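Side-chain contacts in DNA ligase (Archaeoglobus fulgidus, PDB 3GDE), which probably seals nicks in double-stranded DNA during replication, recombination and repair, joining 3'-hydroxyl and 5'-phosphate ends at the expense of ATP: residues E213-R216 with K217-I220; E477-T480 with E481-R484. One frame throughout, in Å; residues are numbered along the deposited sequence.

Contact 1: E213-R216 with K217-I220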
loop_
_atom_site.group_PDB
_atom_site.type_symbol
_atom_site.label_atom_id
_atom_site.label_comp_id
_atom_site.label_asym_id
_atom_site.label_seq_id
_atom_site.Cartn_x
_atom_site.Cartn_y
_atom_site.Cartn_z
ATOM N N GLU A 213 -14.945 16.180 -17.692
ATOM C CA GLU A 213 -14.208 16.227 -18.958
ATOM C C GLU A 213 -12.691 16.265 -18.768
ATOM O O GLU A 213 -11.962 15.629 -19.521
ATOM C CB GLU A 213 -14.687 17.393 -19.840
ATOM C CG GLU A 213 -14.899 18.728 -19.102
ATOM C CD GLU A 213 -16.350 18.986 -18.658
ATOM O OE1 GLU A 213 -16.998 19.881 -19.262
ATOM O OE2 GLU A 213 -16.831 18.312 -17.708
ATOM N N GLY A 214 -12.228 17.005 -17.761
ATOM C CA GLY A 214 -10.802 17.094 -17.443
ATOM C C GLY A 214 -10.236 15.792 -16.890
ATOM O O GLY A 214 -9.067 15.473 -17.109
ATOM N N LEU A 215 -11.071 15.039 -16.180
ATOM C CA LEU A 215 -10.669 13.747 -15.629
ATOM C C LEU A 215 -10.562 12.654 -16.699
ATOM O O LEU A 215 -9.667 11.814 -16.634
ATOM C CB LEU A 215 -11.622 13.310 -14.518
ATOM C CG LEU A 215 -11.595 14.061 -13.187
ATOM C CD1 LEU A 215 -12.766 13.593 -12.341
ATOM C CD2 LEU A 215 -10.269 13.866 -12.452
ATOM N N ARG A 216 -11.477 12.668 -17.670
ATOM C CA ARG A 216 -11.453 11.715 -18.783
ATOM C C ARG A 216 -10.223 11.915 -19.646
ATOM O O ARG A 216 -9.696 10.963 -20.200
ATOM C CB ARG A 216 -12.696 11.860 -19.657
ATOM C CG ARG A 216 -13.964 11.279 -19.082
ATOM C CD ARG A 216 -15.141 11.725 -19.941
ATOM N NE ARG A 216 -16.422 11.212 -19.461
ATOM C CZ ARG A 216 -17.044 10.142 -19.955
ATOM N NH1 ARG A 216 -16.514 9.442 -20.958
ATOM N NH2 ARG A 216 -18.210 9.765 -19.442
ATOM N N LYS A 217 -9.774 13.163 -19.729
ATOM C CA LYS A 217 -8.646 13.584 -20.557
ATOM C C LYS A 217 -7.277 13.231 -19.966
ATOM O O LYS A 217 -6.253 13.381 -20.642
ATOM C CB LYS A 217 -8.721 15.099 -20.766
ATOM C CG LYS A 217 -8.292 15.588 -22.145
ATOM C CD LYS A 217 -8.398 17.120 -22.253
ATOM C CE LYS A 217 -9.849 17.603 -22.185
ATOM N NZ LYS A 217 -9.929 19.094 -22.117
ATOM N N MET A 218 -7.246 12.793 -18.710
ATOM C CA MET A 218 -5.979 12.407 -18.076
ATOM C C MET A 218 -5.390 11.136 -18.703
ATOM O O MET A 218 -6.105 10.166 -18.981
ATOM C CB MET A 218 -6.129 12.258 -16.560
ATOM C CG MET A 218 -6.549 13.541 -15.859
ATOM S SD MET A 218 -6.505 13.463 -14.065
ATOM C CE MET A 218 -4.764 13.747 -13.753
ATOM N N LYS A 219 -4.084 11.165 -18.942
ATOM C CA LYS A 219 -3.384 10.057 -19.590
ATOM C C LYS A 219 -2.242 9.531 -18.729
ATOM O O LYS A 219 -1.772 10.214 -17.808
ATOM C CB LYS A 219 -2.820 10.486 -20.953
ATOM C CG LYS A 219 -3.837 10.883 -21.987
ATOM C CD LYS A 219 -3.139 11.601 -23.130
ATOM C CE LYS A 219 -4.141 12.244 -24.090
ATOM N NZ LYS A 219 -3.433 13.119 -25.078
ATOM N N ILE A 220 -1.807 8.312 -19.041
ATOM C CA ILE A 220 -0.588 7.744 -18.483
ATOM C C ILE A 220 0.596 8.583 -18.958
ATOM O O ILE A 220 0.704 8.899 -20.137
ATOM C CB ILE A 220 -0.384 6.267 -18.940
ATOM C CG1 ILE A 220 -1.549 5.385 -18.472
ATOM C CG2 ILE A 220 0.961 5.727 -18.459
ATOM C CD1 ILE A 220 -1.633 4.036 -19.158
HETATM O O HOH W 1 -8.600 8.785 -17.442
HETATM O O HOH W 2 -7.166 9.196 -21.366
#

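Contact 2: E477-T480 with E481-R484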
loop_
_atom_site.group_PDB
_atom_site.type_symbol
_atom_site.label_atom_id
_atom_site.label_comp_id
_atom_site.label_asym_id
_atom_site.label_seq_id
_atom_site.Cartn_x
_atom_site.Cartn_y
_atom_site.Cartn_z
ATOM N N GLU A 477 11.665 -12.550 19.170
ATOM C CA GLU A 477 12.540 -11.517 19.719
ATOM C C GLU A 477 12.389 -10.242 18.904
ATOM O O GLU A 477 12.137 -9.172 19.456
ATOM C CB GLU A 477 14.013 -11.961 19.682
ATOM C CG GLU A 477 14.458 -12.831 20.845
ATOM C CD GLU A 477 15.760 -13.593 20.577
ATOM O OE1 GLU A 477 16.699 -13.006 19.977
ATOM O OE2 GLU A 477 15.844 -14.784 20.975
ATOM N N GLU A 478 12.541 -10.383 17.587
ATOM C CA GLU A 478 12.536 -9.256 16.656
ATOM C C GLU A 478 11.178 -8.553 16.583
ATOM O O GLU A 478 11.117 -7.328 16.542
ATOM C CB GLU A 478 12.991 -9.713 15.267
ATOM C CG GLU A 478 14.454 -10.162 15.214
ATOM C CD GLU A 478 14.807 -10.952 13.949
ATOM O OE1 GLU A 478 14.157 -11.995 13.665
ATOM O OE2 GLU A 478 15.754 -10.535 13.238
ATOM N N LEU A 479 10.102 -9.336 16.583
ATOM C CA LEU A 479 8.748 -8.810 16.450
ATOM C C LEU A 479 8.272 -8.117 17.719
ATOM O O LEU A 479 7.513 -7.143 17.649
ATOM C CB LEU A 479 7.770 -9.920 16.063
ATOM C CG LEU A 479 7.936 -10.536 14.673
ATOM C CD1 LEU A 479 7.053 -11.762 14.557
ATOM C CD2 LEU A 479 7.664 -9.525 13.541
ATOM N N THR A 480 8.712 -8.640 18.866
ATOM C CA THR A 480 8.458 -8.032 20.174
ATOM C C THR A 480 9.106 -6.642 20.251
ATOM O O THR A 480 8.482 -5.688 20.725
ATOM C CB THR A 480 8.969 -8.935 21.341
ATOM O OG1 THR A 480 8.260 -10.184 21.338
ATOM C CG2 THR A 480 8.787 -8.244 22.707
ATOM N N GLU A 481 10.338 -6.527 19.762
ATOM C CA GLU A 481 11.048 -5.255 19.812
ATOM C C GLU A 481 10.416 -4.202 18.906
ATOM O O GLU A 481 10.363 -3.028 19.267
ATOM C CB GLU A 481 12.538 -5.417 19.500
ATOM C CG GLU A 481 13.307 -6.268 20.523
ATOM C CD GLU A 481 13.317 -5.661 21.921
ATOM O OE1 GLU A 481 12.663 -6.231 22.839
ATOM O OE2 GLU A 481 13.968 -4.598 22.091
ATOM N N MET A 482 9.918 -4.619 17.745
ATOM C CA MET A 482 9.281 -3.670 16.837
ATOM C C MET A 482 7.828 -3.327 17.183
ATOM O O MET A 482 7.323 -2.300 16.743
ATOM C CB MET A 482 9.446 -4.081 15.367
ATOM C CG MET A 482 8.545 -5.200 14.871
ATOM S SD MET A 482 8.965 -5.554 13.150
ATOM C CE MET A 482 10.502 -6.451 13.358
ATOM N N PHE A 483 7.187 -4.162 18.001
ATOM C CA PHE A 483 5.786 -3.965 18.396
ATOM C C PHE A 483 5.594 -3.241 19.706
ATOM O O PHE A 483 4.582 -2.563 19.902
ATOM C CB PHE A 483 5.087 -5.299 18.558
ATOM C CG PHE A 483 4.432 -5.779 17.330
ATOM C CD1 PHE A 483 3.744 -4.894 16.509
ATOM C CD2 PHE A 483 4.463 -7.133 17.011
ATOM C CE1 PHE A 483 3.122 -5.337 15.380
ATOM C CE2 PHE A 483 3.843 -7.599 15.888
ATOM C CZ PHE A 483 3.174 -6.700 15.056
ATOM N N ARG A 484 6.541 -3.447 20.617
ATOM C CA ARG A 484 6.513 -2.843 21.945
ATOM C C ARG A 484 6.117 -1.348 21.941
ATOM O O ARG A 484 5.188 -0.977 22.652
ATOM C CB ARG A 484 7.841 -3.089 22.684
ATOM C CG ARG A 484 7.814 -2.676 24.146
ATOM C CD ARG A 484 9.108 -3.049 24.879
ATOM N NE ARG A 484 8.951 -4.284 25.651
ATOM C CZ ARG A 484 9.663 -5.394 25.473
ATOM N NH1 ARG A 484 10.614 -5.454 24.540
ATOM N NH2 ARG A 484 9.424 -6.449 26.244
HETATM O O HOH W 3 12.448 -9.096 22.208
#

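Contact 1: E213-R216 with K217-I220
The C-terminal end of helix 200-216, where the chain leaves the helix for the loop leading to strand 230-233, brings Leu215 and Met218 side by side and shows how a helix can run out gradually. The last turn is held by two weak backbone bonds of different span. Lys217 N reaches back four residues to Glu213 O at 3.3 Å with a bent N-H...O angle of 138°, whereas Met218 N reaches back only three, to Leu215 O. Met218 then takes an extended backbone conformation, and the helical pattern stops. Two waters bridge the carbonyls here: one donates weakly to Leu215 O, which also accepts Met218 N, and to Met218 O; the second donates to Arg216 O and, at 2.8 Å, to Met218 O. The Met218 side chain runs beside that of Leu215, both pointing the same way. With CG anti to its own carbonyl carbon (chi1 -61°), its CG lies 3.4 Å from Gly214 O. Val206, earlier in the same helix, touches both side chains, and helix 187-197 adds Val190 on Leu215 and Thr197 on Met218. On the exposed side Arg216 extends its chain from CG to NE and forms a salt bridge with Glu212, while Lys217 lays its CB 3.5 Å from Glu213 O. Deeper in, the Leu215 CD2 methyl meets the Met218 sulfur SD at 4.1 Å.

Contact 2: E477-T480 with E481-R484
Three regular i to i+4 bonds carry the backbone from 477-480 into 481-484, the last from Arg484 N to Thr480 O at 3.0 Å, while Phe483 N divides itself weakly between Leu479 O and Thr480 O. Glu481, bent at chi2 (-63°), curls back so that its CG lies 3.3 Å from Glu477 O, and a water donates to both that carbonyl and Glu481 OE1. The same carboxylate oxygen takes a salt bridge from Arg484 NH1 at 2.8 Å, weak as a hydrogen bond because the N-H...O angle is only 115°, with Glu481 CD in the guanidinium plane at its edge. Over one face of that guanidinium sits Thr480 CG2, 3.8 Å from NH1. Met482 runs alongside Leu479, and its bend at chi3 (75°) turns CE back to 3.4 Å from Glu478 O and 4.2 Å from Leu479 CD2. An alanine at Met482 would remove SD and CE and would probably leave Leu479 CD2 without this apolar neighbour. Thr480 OG1 bonds to Leu476 O and Leu446 N, tying helix 473-483 to strand 446-454 of the OB-fold domain; Leu479 and Phe483 both pack on Phe503 of strand 502-506, and Phe483 stacks on Phe497.

How the contacts relate
Contacts 1 and 2 illustrate how two turns near the C-terminal ends of helices differ in surroundings and chemistry. Their centres are 46 Å apart, on opposite sides of the chain's centre, and they share no element. Contact 1 is a surface contact between a helix end and the loop that follows it, with a single buried residue among those that touch; contact 2 is partly buried, its helix lying against the strands of the OB-fold domain. Both pair a leucine with a methionine three residues later. Around that common feature the chemistry diverges: 213-220 has two weak backbone bonds and waters bridging carbonyl to carbonyl, whereas 477-484 has three regular i to i+4 bonds, a carbonyl-to-carboxylate water, a salt bridge and aromatic packing.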